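Local coordinates for membrane protein (Acinetobacter baumannii AB307-0294, PDB 5DL5), which forms a beta-barrel of the OprD family in the outer membrane and probably lets small molecules, perhaps including antibiotics, cross it, at residues 81-86 with 103-108; 50-55 with 92-97; 54-59 with 141-146. All blocks are in the same frame, centred on the assembly; numbering follows the deposited sequence.

Interaction 1. Residues 81-86 with 103-108; sequences SFKIGE and AYDHWA. With C8E ((hydroxyethyloxy)tri(ethyloxy)octane), chain C; C8E ((hydroxyethyloxy)tri(ethyloxy)octane), chain D; PO4 (phosphate ion), chain E.
Two backbone hydrogen bonds join strands 70-83 and 106-118 at Ser81 and Trp107, an antiparallel hydrogen-bonded pair. Ser81 N meets Trp107 O at 2.8 Å, nearly along the C=O axis. Trp107 N returns a bond to Ser81 O, from above the carbonyl plane. A third bond, Lys83 N to Asp105 O, extends the pairing into the residue before strand 106-118. Between them lies the non-hydrogen-bonded pair Phe82 and His106, with CA atoms 4.0 Å apart.

The aromatic contact is on the face of Ser81 and Trp107. The indole folds back over the neighbouring strand, with CG in the crowded position (chi1 54°). Ser81 CB makes a CH-pi contact, 3.8 Å from the centroid of the six-membered ring of Trp107, over its face. Ser81 OG bonds to Ser56 OG.

The extended Lys83 chain crosses Asp105 at about a right angle. Lys83 NZ bonds to Glu86 O at 2.9 Å and stays 4.4 Å from Asp105 OD1, beyond a salt bridge.

On the other face, detergent C8E chains lie against Phe82. His106 ND1 bonds to one detergent ether, O9, and a phosphate oxygen sits over one face of the imidazole. Such antiparallel pairing, with detergent on one face, is typical of an outer-membrane beta-barrel wall.

Interaction 2. Residues 50-55 with 92-97; sequences TSSVAQ and NQMIPK. With C8E ((hydroxyethyloxy)tri(ethyloxy)octane), chain B.
Asn92 ND2 is gripped twice. It donates to Thr50 OG1 at 2.8 Å and to water 4 at 2.7 Å. The first bond is fairly straight, with an N-H...O angle of 158°. Thr50 OG1 lies almost in the amide plane, and the two side chains meet tip to tip. Asn92 CG is anti to its own carbonyl carbon (chi1 -49°), and Thr50 OG1 takes the crowded position between its backbone N and carbonyl carbon.

Water 4 also binds Ser52 OG, which is 2.7 Å from it. It thus links the amide to a second residue of the strand. Ser52 OG has another partner in Gly91 N. Together, the two bonds of ND2 fix the rotation of the Asn92 amide. The backbone N of Asn92 donates to ether O9 of a C8E detergent at 3.0 Å.

The rest of the contact is packing. Ser52 CB presses on Met94 CB at 3.4 Å, tighter than usual for two carbons. The Met94 chain then bends at chi2 and chi3, bringing Met94 CE to 3.9 Å from Ser52 O. Further along the strand, Ile95 CG1 meets Ala54 CB at 4.1 Å, while Ile95 CD1 reaches the carbonyl of Val53.

Residues 92-97 belong to the loop that joins strand 70-83 to strand 106-118, and they pack against strand 50-62. Asn92 also touches Leu39 and Arg41 of strand 29-43. Ile95 and Pro96 rest on Trp107 of strand 106-118, and Met94 touches Met142 of another loop.

Interaction 3. Residues 54-59 with 141-146; sequences AQSAIV and RMVPEY. With C8E ((hydroxyethyloxy)tri(ethyloxy)octane), chain C; C8E ((hydroxyethyloxy)tri(ethyloxy)octane), chain B.
Met142 is folded by three torsions of the same sign: CG is anti to the carbonyl carbon (chi1 -66°), and the chain bends again at chi2 (-59°) and chi3 (-52°). This turns the thioether against strand 50-62. Ile58 reaches back from the strand with CG1 also anti to its carbonyl carbon, which sends CG1 and CG2 to different parts of the loop.

The methyl CE of Met142 sits between two oxygens of the strand. Met142 CE is 3.3 Å from Ala54 O and 3.4 Å from Ser56 OG. Met142 SD lies 4.0 Å from Ala54 CB. Ser56 OG is also touched by Val143 CG1 at 3.4 Å. This buried hydroxyl is not left without a polar partner, since it is hydrogen-bonded to Ser81 OG on strand 70-83.

Ile58 makes its main contacts with three residues. Ile58 CD1 points to Met142 O at 3.3 Å. The Ile58 and Val143 side chains cross obliquely, with Ile58 CG1 4.0 Å from Val143 CG1. Ile58 CG2 meets the Pro144 ring tip to tip, with Pro144 CD at 3.9 Å. No direct hydrogen bond joins the two segments.

A polar link comes at the far end. Water 5 donates to Val59 O and to Tyr146 OH, the latter at 2.6 Å and in the plane of the ring. Tyr146 OH also bonds to Asp79. Pro144 O lies over one face of the tyrosine ring, and Arg109 holds that oxygen by a hydrogen bond.

Gln55 and Ala57 point away from the loop, and their side chains touch a C8E detergent. A strand with detergent on one face and a packed loop on the other fits a porin barrel wall whose inner side is lined by an inward-folded loop.

Overall arrangement
Strand 50-62 serves interactions 2 and 3, which share Ala54 and Gln55. Interaction 1 lies on the two following strands. Backbone bonds Ile84 N to Val53 O and Phe82 N to Gln55 O tie it to that strand. Interactions 2 and 3 are buried; interaction 1 is only partly so, with detergent and phosphate beside it. The chemistry follows this. Interaction 1 is mainly backbone pairing between strands. Interaction 2 mixes one direct side-chain bond and a water bridge with packing; interaction 3 has no direct bond, only packing and a water link. The two loops also hold each other: Asn92 O accepts a bond from Arg141 NE, and Met94 O packs on Met142 CG.

Interaction 1. Residues 81-86 with 103-108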
loop_
_atom_site.group_PDB
_atom_site.type_symbol
_atom_site.label_atom_id
_atom_site.label_comp_id
_atom_site.label_asym_id
_atom_site.label_seq_id
_atom_site.Cartn_x
_atom_site.Cartn_y
_atom_site.Cartn_z
ATOM N N SER A 81 -10.514 16.672 5.770
ATOM C CA SER A 81 -10.765 15.794 6.877
ATOM C C SER A 81 -10.876 16.527 8.187
ATOM O O SER A 81 -10.373 17.667 8.273
ATOM C CB SER A 81 -9.641 14.746 6.992
ATOM O OG SER A 81 -9.373 14.142 5.754
ATOM N N PHE A 82 -11.427 15.867 9.218
ATOM C CA PHE A 82 -11.323 16.470 10.575
ATOM C C PHE A 82 -11.111 15.345 11.568
ATOM O O PHE A 82 -11.577 14.250 11.365
ATOM C CB PHE A 82 -12.499 17.392 10.876
ATOM C CG PHE A 82 -13.851 16.750 10.702
ATOM C CD1 PHE A 82 -14.533 16.802 9.456
ATOM C CD2 PHE A 82 -14.463 16.107 11.765
ATOM C CE1 PHE A 82 -15.829 16.221 9.317
ATOM C CE2 PHE A 82 -15.695 15.508 11.610
ATOM C CZ PHE A 82 -16.404 15.604 10.402
ATOM N N LYS A 83 -10.463 15.618 12.668
ATOM C CA LYS A 83 -10.355 14.593 13.681
ATOM C C LYS A 83 -11.727 14.491 14.422
ATOM O O LYS A 83 -12.528 15.476 14.399
ATOM C CB LYS A 83 -9.242 14.940 14.674
ATOM C CG LYS A 83 -9.536 16.118 15.586
ATOM C CD LYS A 83 -8.374 16.449 16.499
ATOM C CE LYS A 83 -8.913 17.437 17.466
ATOM N NZ LYS A 83 -7.798 17.717 18.367
ATOM N N ILE A 84 -11.968 13.296 15.039
ATOM C CA ILE A 84 -13.110 13.083 15.908
ATOM C C ILE A 84 -12.581 12.849 17.308
ATOM O O ILE A 84 -11.995 11.829 17.556
ATOM C CB ILE A 84 -13.971 11.944 15.401
ATOM C CG1 ILE A 84 -14.569 12.377 14.030
ATOM C CG2 ILE A 84 -15.120 11.637 16.397
ATOM C CD1 ILE A 84 -15.141 11.217 13.228
ATOM N N GLY A 85 -12.784 13.769 18.231
ATOM C CA GLY A 85 -12.237 13.616 19.572
ATOM C C GLY A 85 -10.934 14.363 19.610
ATOM O O GLY A 85 -10.395 14.889 18.600
ATOM N N GLU A 86 -10.400 14.454 20.796
ATOM C CA GLU A 86 -9.175 15.187 21.000
ATOM C C GLU A 86 -7.960 14.540 20.245
ATOM O O GLU A 86 -7.098 15.246 19.693
ATOM C CB GLU A 86 -8.831 15.256 22.499
ATOM C CG GLU A 86 -7.585 16.110 22.719
ATOM C CD GLU A 86 -7.236 16.339 24.188
ATOM O OE1 GLU A 86 -7.755 15.642 25.062
ATOM O OE2 GLU A 86 -6.428 17.262 24.406
ATOM N N ALA A 103 -2.854 16.568 17.792
ATOM C CA ALA A 103 -3.479 16.326 16.523
ATOM C C ALA A 103 -3.965 17.592 15.808
ATOM O O ALA A 103 -4.419 18.456 16.433
ATOM C CB ALA A 103 -4.568 15.339 16.707
ATOM N N TYR A 104 -3.837 17.707 14.491
ATOM C CA TYR A 104 -4.496 18.729 13.707
ATOM C C TYR A 104 -6.008 18.565 13.834
ATOM O O TYR A 104 -6.574 17.465 13.762
ATOM C CB TYR A 104 -4.169 18.643 12.229
ATOM C CG TYR A 104 -2.991 19.492 11.814
ATOM C CD1 TYR A 104 -1.716 19.213 12.297
ATOM C CD2 TYR A 104 -3.191 20.662 11.067
ATOM C CE1 TYR A 104 -0.652 19.974 11.898
ATOM C CE2 TYR A 104 -2.140 21.546 10.786
ATOM C CZ TYR A 104 -0.867 21.143 11.166
ATOM O OH TYR A 104 0.185 21.921 10.884
ATOM N N ASP A 105 -6.679 19.670 13.958
ATOM C CA ASP A 105 -8.153 19.596 14.115
ATOM C C ASP A 105 -8.763 19.212 12.724
ATOM O O ASP A 105 -9.737 18.521 12.657
ATOM C CB ASP A 105 -8.714 20.959 14.459
ATOM C CG ASP A 105 -10.175 20.842 14.890
ATOM O OD1 ASP A 105 -10.494 19.937 15.718
ATOM O OD2 ASP A 105 -11.022 21.569 14.323
ATOM N N HIS A 106 -8.301 19.824 11.655
ATOM C CA HIS A 106 -8.866 19.639 10.319
ATOM C C HIS A 106 -7.721 19.897 9.313
ATOM O O HIS A 106 -6.742 20.551 9.655
ATOM C CB HIS A 106 -10.089 20.519 9.975
ATOM C CG HIS A 106 -9.896 22.002 10.251
ATOM N ND1 HIS A 106 -9.358 22.892 9.322
ATOM C CD2 HIS A 106 -10.095 22.721 11.367
ATOM C CE1 HIS A 106 -9.245 24.091 9.870
ATOM N NE2 HIS A 106 -9.750 24.031 11.085
ATOM N N TRP A 107 -7.793 19.267 8.156
ATOM C CA TRP A 107 -6.795 19.470 7.164
ATOM C C TRP A 107 -7.336 19.134 5.781
ATOM O O TRP A 107 -8.274 18.367 5.599
ATOM C CB TRP A 107 -5.545 18.531 7.427
ATOM C CG TRP A 107 -5.827 17.022 7.565
ATOM C CD1 TRP A 107 -5.541 16.054 6.663
ATOM C CD2 TRP A 107 -6.461 16.325 8.704
ATOM N NE1 TRP A 107 -5.967 14.773 7.144
ATOM C CE2 TRP A 107 -6.542 14.953 8.387
ATOM C CE3 TRP A 107 -6.921 16.740 9.948
ATOM C CZ2 TRP A 107 -7.087 14.020 9.280
ATOM C CZ3 TRP A 107 -7.461 15.828 10.810
ATOM C CH2 TRP A 107 -7.528 14.487 10.485
ATOM N N ALA A 108 -6.597 19.620 4.817
ATOM C CA ALA A 108 -6.917 19.538 3.425
ATOM C C ALA A 108 -5.625 19.343 2.621
ATOM O O ALA A 108 -4.576 19.955 2.926
ATOM C CB ALA A 108 -7.667 20.806 2.977
HETATM C C8 C8E C . -8.350 22.476 5.688
HETATM O O9 C8E C . -9.668 22.284 6.193
HETATM C C10 C8E C . -10.292 21.003 5.944
HETATM C C11 C8E C . -11.791 21.048 6.217
HETATM O O12 C8E C . -12.453 19.858 5.760
HETATM C C13 C8E C . -13.581 20.087 4.895
HETATM C C14 C8E C . -14.382 18.816 4.586
HETATM O O15 C8E C . -14.572 18.111 5.797
HETATM C C16 C8E C . -14.748 16.690 5.708
HETATM C C17 C8E C . -16.060 16.377 5.049
HETATM O O18 C8E C . -16.495 15.087 5.503
HETATM C C19 C8E C . -17.514 15.221 6.505
HETATM C C20 C8E C . -18.837 14.764 6.020
HETATM O O21 C8E C . -19.602 14.629 7.215
HETATM C C1 C8E D . -13.983 22.214 8.747
HETATM C C2 C8E D . -14.113 21.094 9.755
HETATM C C3 C8E D . -15.468 20.336 9.910
HETATM C C4 C8E D . -16.167 20.039 8.614
HETATM C C5 C8E D . -17.587 19.507 8.625
HETATM C C6 C8E D . -18.221 19.866 7.284
HETATM C C7 C8E D . -19.038 18.708 6.764
HETATM P P PO4 E . -5.623 23.329 13.511
HETATM O O1 PO4 E . -4.399 24.087 13.004
HETATM O O2 PO4 E . -6.601 24.240 14.278
HETATM O O3 PO4 E . -5.150 22.251 14.497
HETATM O O4 PO4 E . -6.376 22.721 12.319
HETATM O O HOH W 1 -7.860 15.486 4.290
HETATM O O HOH W 2 -12.347 18.202 14.508
HETATM O O HOH W 3 -4.502 16.436 20.087
#

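Interaction 2. Residues 50-55 with 92-97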
loop_
_atom_site.group_PDB
_atom_site.type_symbol
_atom_site.label_atom_id
_atom_site.label_comp_id
_atom_site.label_asym_id
_atom_site.label_seq_id
_atom_site.Cartn_x
_atom_site.Cartn_y
_atom_site.Cartn_z
ATOM N N THR A 50 -1.745 4.074 20.960
ATOM C CA THR A 50 -2.184 5.043 20.001
ATOM C C THR A 50 -3.707 4.825 19.827
ATOM O O THR A 50 -4.258 3.705 19.986
ATOM C CB THR A 50 -1.420 5.005 18.702
ATOM O OG1 THR A 50 -1.487 3.675 18.186
ATOM C CG2 THR A 50 0.097 5.564 18.833
ATOM N N SER A 51 -4.373 5.933 19.560
ATOM C CA SER A 51 -5.811 5.958 19.169
ATOM C C SER A 51 -6.073 7.147 18.267
ATOM O O SER A 51 -5.756 8.293 18.639
ATOM C CB SER A 51 -6.693 6.053 20.413
ATOM O OG SER A 51 -8.064 6.286 19.967
ATOM N N SER A 52 -6.613 6.883 17.082
ATOM C CA SER A 52 -6.814 7.848 16.056
ATOM C C SER A 52 -8.221 7.675 15.526
ATOM O O SER A 52 -8.573 6.594 15.041
ATOM C CB SER A 52 -5.780 7.747 14.902
ATOM O OG SER A 52 -4.442 7.897 15.433
ATOM N N VAL A 53 -9.029 8.761 15.571
ATOM C CA VAL A 53 -10.398 8.727 15.014
ATOM C C VAL A 53 -10.598 9.985 14.182
ATOM O O VAL A 53 -10.211 11.111 14.646
ATOM C CB VAL A 53 -11.514 8.615 16.070
ATOM C CG1 VAL A 53 -12.848 8.304 15.390
ATOM C CG2 VAL A 53 -11.212 7.567 17.146
ATOM N N ALA A 54 -11.174 9.809 12.953
ATOM C CA ALA A 54 -11.281 10.856 11.960
ATOM C C ALA A 54 -12.304 10.585 10.830
ATOM O O ALA A 54 -12.783 9.446 10.691
ATOM C CB ALA A 54 -9.887 11.171 11.396
ATOM N N GLN A 55 -12.759 11.673 10.169
ATOM C CA GLN A 55 -13.687 11.641 9.063
ATOM C C GLN A 55 -13.036 12.330 7.886
ATOM O O GLN A 55 -12.468 13.429 8.067
ATOM C CB GLN A 55 -14.966 12.377 9.421
ATOM C CG GLN A 55 -15.956 12.495 8.266
ATOM C CD GLN A 55 -16.577 11.187 7.882
ATOM O OE1 GLN A 55 -17.041 10.470 8.778
ATOM N NE2 GLN A 55 -16.522 10.809 6.578
ATOM N N ASN A 92 0.169 6.290 13.592
ATOM C CA ASN A 92 -0.053 5.281 12.599
ATOM C C ASN A 92 -0.490 5.909 11.320
ATOM O O ASN A 92 -1.273 5.376 10.638
ATOM C CB ASN A 92 -1.020 4.200 13.101
ATOM C CG ASN A 92 -0.634 3.694 14.454
ATOM O OD1 ASN A 92 0.536 3.146 14.728
ATOM N ND2 ASN A 92 -1.482 3.937 15.361
ATOM N N GLN A 93 0.021 7.098 11.043
ATOM C CA GLN A 93 -0.263 7.806 9.829
ATOM C C GLN A 93 -1.734 8.105 9.533
ATOM O O GLN A 93 -2.088 8.258 8.376
ATOM C CB GLN A 93 0.429 7.080 8.621
ATOM C CG GLN A 93 1.900 7.055 8.778
ATOM C CD GLN A 93 2.467 6.100 9.840
ATOM O OE1 GLN A 93 2.081 4.890 10.012
ATOM N NE2 GLN A 93 3.357 6.689 10.629
ATOM N N MET A 94 -2.537 8.281 10.592
ATOM C CA MET A 94 -3.979 8.578 10.508
ATOM C C MET A 94 -4.293 10.087 10.475
ATOM O O MET A 94 -5.160 10.519 9.696
ATOM C CB MET A 94 -4.676 7.976 11.708
ATOM C CG MET A 94 -4.789 6.471 11.685
ATOM S SD MET A 94 -6.033 5.842 10.479
ATOM C CE MET A 94 -7.581 6.156 11.322
ATOM N N ILE A 95 -3.532 10.879 11.237
ATOM C CA ILE A 95 -3.850 12.284 11.476
ATOM C C ILE A 95 -2.564 13.097 11.516
ATOM O O ILE A 95 -1.682 12.763 12.300
ATOM C CB ILE A 95 -4.652 12.466 12.822
ATOM C CG1 ILE A 95 -5.990 11.703 12.711
ATOM C CG2 ILE A 95 -4.949 13.906 13.042
ATOM C CD1 ILE A 95 -6.691 11.632 14.095
ATOM N N PRO A 96 -2.485 14.198 10.757
ATOM C CA PRO A 96 -1.333 15.087 10.918
ATOM C C PRO A 96 -1.182 15.596 12.346
ATOM O O PRO A 96 -2.209 15.875 12.989
ATOM C CB PRO A 96 -1.651 16.269 10.015
ATOM C CG PRO A 96 -2.667 15.749 9.023
ATOM C CD PRO A 96 -3.444 14.660 9.713
ATOM N N LYS A 97 0.055 15.871 12.739
ATOM C CA LYS A 97 0.411 16.270 14.086
ATOM C C LYS A 97 1.212 17.567 14.031
ATOM O O LYS A 97 1.913 17.845 13.035
ATOM C CB LYS A 97 1.177 15.139 14.833
ATOM C CG LYS A 97 0.228 14.035 15.291
ATOM C CD LYS A 97 0.807 13.056 16.303
ATOM C CE LYS A 97 1.409 11.886 15.594
ATOM N NZ LYS A 97 1.765 10.851 16.557
HETATM C C6 C8E B . 4.589 9.684 13.450
HETATM C C7 C8E B . 3.352 8.917 13.998
HETATM C C8 C8E B . 3.628 7.869 15.103
HETATM O O9 C8E B . 2.765 6.676 15.061
HETATM C C10 C8E B . 3.613 5.540 14.935
HETATM C C11 C8E B . 3.948 5.297 13.453
HETATM O O12 C8E B . 4.357 3.966 13.222
HETATM C C13 C8E B . 3.401 2.929 13.481
HETATM C C14 C8E B . 2.666 2.553 12.222
HETATM O O15 C8E B . 2.638 1.154 11.952
HETATM C C16 C8E B . 3.877 0.432 11.879
HETATM C C17 C8E B . 3.621 -0.651 10.833
HETATM O O18 C8E B . 2.189 -0.930 10.885
HETATM C C19 C8E B . 1.580 -1.213 9.618
HETATM C C20 C8E B . 0.137 -1.623 9.855
HETATM O O21 C8E B . -0.590 -2.219 8.742
HETATM O O HOH W 4 -3.821 5.315 15.790
#

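Interaction 3. Residues 54-59 with 141-146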
loop_
_atom_site.group_PDB
_atom_site.type_symbol
_atom_site.label_atom_id
_atom_site.label_comp_id
_atom_site.label_asym_id
_atom_site.label_seq_id
_atom_site.Cartn_x
_atom_site.Cartn_y
_atom_site.Cartn_z
ATOM N N ALA A 54 -11.174 9.809 12.953
ATOM C CA ALA A 54 -11.281 10.856 11.960
ATOM C C ALA A 54 -12.304 10.585 10.830
ATOM O O ALA A 54 -12.783 9.446 10.691
ATOM C CB ALA A 54 -9.887 11.171 11.396
ATOM N N GLN A 55 -12.759 11.673 10.169
ATOM C CA GLN A 55 -13.687 11.641 9.063
ATOM C C GLN A 55 -13.036 12.330 7.886
ATOM O O GLN A 55 -12.468 13.429 8.067
ATOM C CB GLN A 55 -14.966 12.377 9.421
ATOM C CG GLN A 55 -15.956 12.495 8.266
ATOM C CD GLN A 55 -16.577 11.187 7.882
ATOM O OE1 GLN A 55 -17.041 10.470 8.778
ATOM N NE2 GLN A 55 -16.522 10.809 6.578
ATOM N N SER A 56 -13.124 11.721 6.702
ATOM C CA SER A 56 -12.523 12.296 5.492
ATOM C C SER A 56 -13.530 12.331 4.431
ATOM O O SER A 56 -14.462 11.517 4.403
ATOM C CB SER A 56 -11.395 11.374 4.958
ATOM O OG SER A 56 -10.372 11.599 5.894
ATOM N N ALA A 57 -13.278 13.227 3.487
ATOM C CA ALA A 57 -13.998 13.228 2.198
ATOM C C ALA A 57 -12.915 13.270 1.119
ATOM O O ALA A 57 -12.134 14.208 1.066
ATOM C CB ALA A 57 -14.937 14.414 2.041
ATOM N N ILE A 58 -12.922 12.278 0.240
ATOM C CA ILE A 58 -11.787 12.117 -0.706
ATOM C C ILE A 58 -12.385 12.291 -2.078
ATOM O O ILE A 58 -13.290 11.554 -2.442
ATOM C CB ILE A 58 -11.171 10.736 -0.596
ATOM C CG1 ILE A 58 -10.633 10.525 0.882
ATOM C CG2 ILE A 58 -10.090 10.604 -1.705
ATOM C CD1 ILE A 58 -10.674 9.086 1.343
ATOM N N VAL A 59 -11.902 13.272 -2.825
ATOM C CA VAL A 59 -12.481 13.566 -4.082
ATOM C C VAL A 59 -11.606 13.073 -5.216
ATOM O O VAL A 59 -10.367 13.258 -5.150
ATOM C CB VAL A 59 -12.686 15.081 -4.206
ATOM C CG1 VAL A 59 -13.324 15.377 -5.528
ATOM C CG2 VAL A 59 -13.679 15.508 -3.153
ATOM N N ARG A 141 -5.267 4.140 5.217
ATOM C CA ARG A 141 -5.489 5.056 6.390
ATOM C C ARG A 141 -6.644 5.972 6.071
ATOM O O ARG A 141 -7.647 5.480 5.491
ATOM C CB ARG A 141 -4.203 5.798 6.894
ATOM C CG ARG A 141 -3.106 4.836 7.332
ATOM C CD ARG A 141 -3.437 4.004 8.552
ATOM N NE ARG A 141 -2.264 3.216 8.941
ATOM C CZ ARG A 141 -1.920 2.046 8.410
ATOM N NH1 ARG A 141 -2.661 1.493 7.457
ATOM N NH2 ARG A 141 -0.791 1.437 8.801
ATOM N N MET A 142 -6.579 7.262 6.395
ATOM C CA MET A 142 -7.778 8.110 6.138
ATOM C C MET A 142 -7.903 8.592 4.697
ATOM O O MET A 142 -9.021 8.642 4.121
ATOM C CB MET A 142 -7.846 9.273 7.056
ATOM C CG MET A 142 -8.065 8.949 8.505
ATOM S SD MET A 142 -9.553 8.034 8.918
ATOM C CE MET A 142 -10.816 9.039 8.110
ATOM N N VAL A 143 -6.768 8.966 4.160
ATOM C CA VAL A 143 -6.695 9.628 2.873
ATOM C C VAL A 143 -5.478 9.082 2.074
ATOM O O VAL A 143 -4.514 8.654 2.641
ATOM C CB VAL A 143 -6.601 11.182 3.011
ATOM C CG1 VAL A 143 -7.886 11.721 3.599
ATOM C CG2 VAL A 143 -5.453 11.630 3.918
ATOM N N PRO A 144 -5.504 9.259 0.744
ATOM C CA PRO A 144 -4.403 8.694 -0.091
ATOM C C PRO A 144 -3.182 9.505 -0.071
ATOM O O PRO A 144 -3.165 10.715 0.138
ATOM C CB PRO A 144 -5.027 8.534 -1.494
ATOM C CG PRO A 144 -6.345 9.325 -1.456
ATOM C CD PRO A 144 -6.662 9.721 -0.044
ATOM N N GLU A 145 -2.101 8.805 -0.205
ATOM C CA GLU A 145 -0.817 9.401 -0.442
ATOM C C GLU A 145 -0.727 9.914 -1.886
ATOM O O GLU A 145 -1.243 9.241 -2.801
ATOM C CB GLU A 145 0.266 8.335 -0.147
ATOM C CG GLU A 145 1.701 8.757 -0.461
ATOM C CD GLU A 145 2.715 7.659 -0.187
ATOM O OE1 GLU A 145 2.280 6.501 0.083
ATOM O OE2 GLU A 145 3.916 8.054 -0.077
ATOM N N TYR A 146 -0.177 11.129 -2.065
ATOM C CA TYR A 146 -0.078 11.749 -3.396
ATOM C C TYR A 146 1.299 11.887 -3.867
ATOM O O TYR A 146 2.182 12.321 -3.135
ATOM C CB TYR A 146 -0.759 13.183 -3.495
ATOM C CG TYR A 146 -2.270 13.170 -3.159
ATOM C CD1 TYR A 146 -3.129 12.398 -3.866
ATOM C CD2 TYR A 146 -2.814 13.888 -2.086
ATOM C CE1 TYR A 146 -4.469 12.345 -3.598
ATOM C CE2 TYR A 146 -4.203 13.883 -1.805
ATOM C CZ TYR A 146 -5.010 13.069 -2.548
ATOM O OH TYR A 146 -6.388 12.949 -2.413
HETATM C C8 C8E C . -8.350 22.476 5.688
HETATM O O9 C8E C . -9.668 22.284 6.193
HETATM C C10 C8E C . -10.292 21.003 5.944
HETATM C C11 C8E C . -11.791 21.048 6.217
HETATM O O12 C8E C . -12.453 19.858 5.760
HETATM C C13 C8E C . -13.581 20.087 4.895
HETATM C C14 C8E C . -14.382 18.816 4.586
HETATM O O15 C8E C . -14.572 18.111 5.797
HETATM C C16 C8E C . -14.748 16.690 5.708
HETATM C C17 C8E C . -16.060 16.377 5.049
HETATM O O18 C8E C . -16.495 15.087 5.503
HETATM C C19 C8E C . -17.514 15.221 6.505
HETATM C C20 C8E C . -18.837 14.764 6.020
HETATM O O21 C8E C . -19.602 14.629 7.215
HETATM C C6 C8E B . 4.589 9.684 13.450
HETATM C C7 C8E B . 3.352 8.917 13.998
HETATM C C8 C8E B . 3.628 7.869 15.103
HETATM O O9 C8E B . 2.765 6.676 15.061
HETATM C C10 C8E B . 3.613 5.540 14.935
HETATM C C11 C8E B . 3.948 5.297 13.453
HETATM O O12 C8E B . 4.357 3.966 13.222
HETATM C C13 C8E B . 3.401 2.929 13.481
HETATM C C14 C8E B . 2.666 2.553 12.222
HETATM O O15 C8E B . 2.638 1.154 11.952
HETATM C C16 C8E B . 3.877 0.432 11.879
HETATM C C17 C8E B . 3.621 -0.651 10.833
HETATM O O18 C8E B . 2.189 -0.930 10.885
HETATM C C19 C8E B . 1.580 -1.213 9.618
HETATM C C20 C8E B . 0.137 -1.623 9.855
HETATM O O21 C8E B . -0.590 -2.219 8.742
HETATM O O HOH W 5 -8.099 11.934 -4.113
#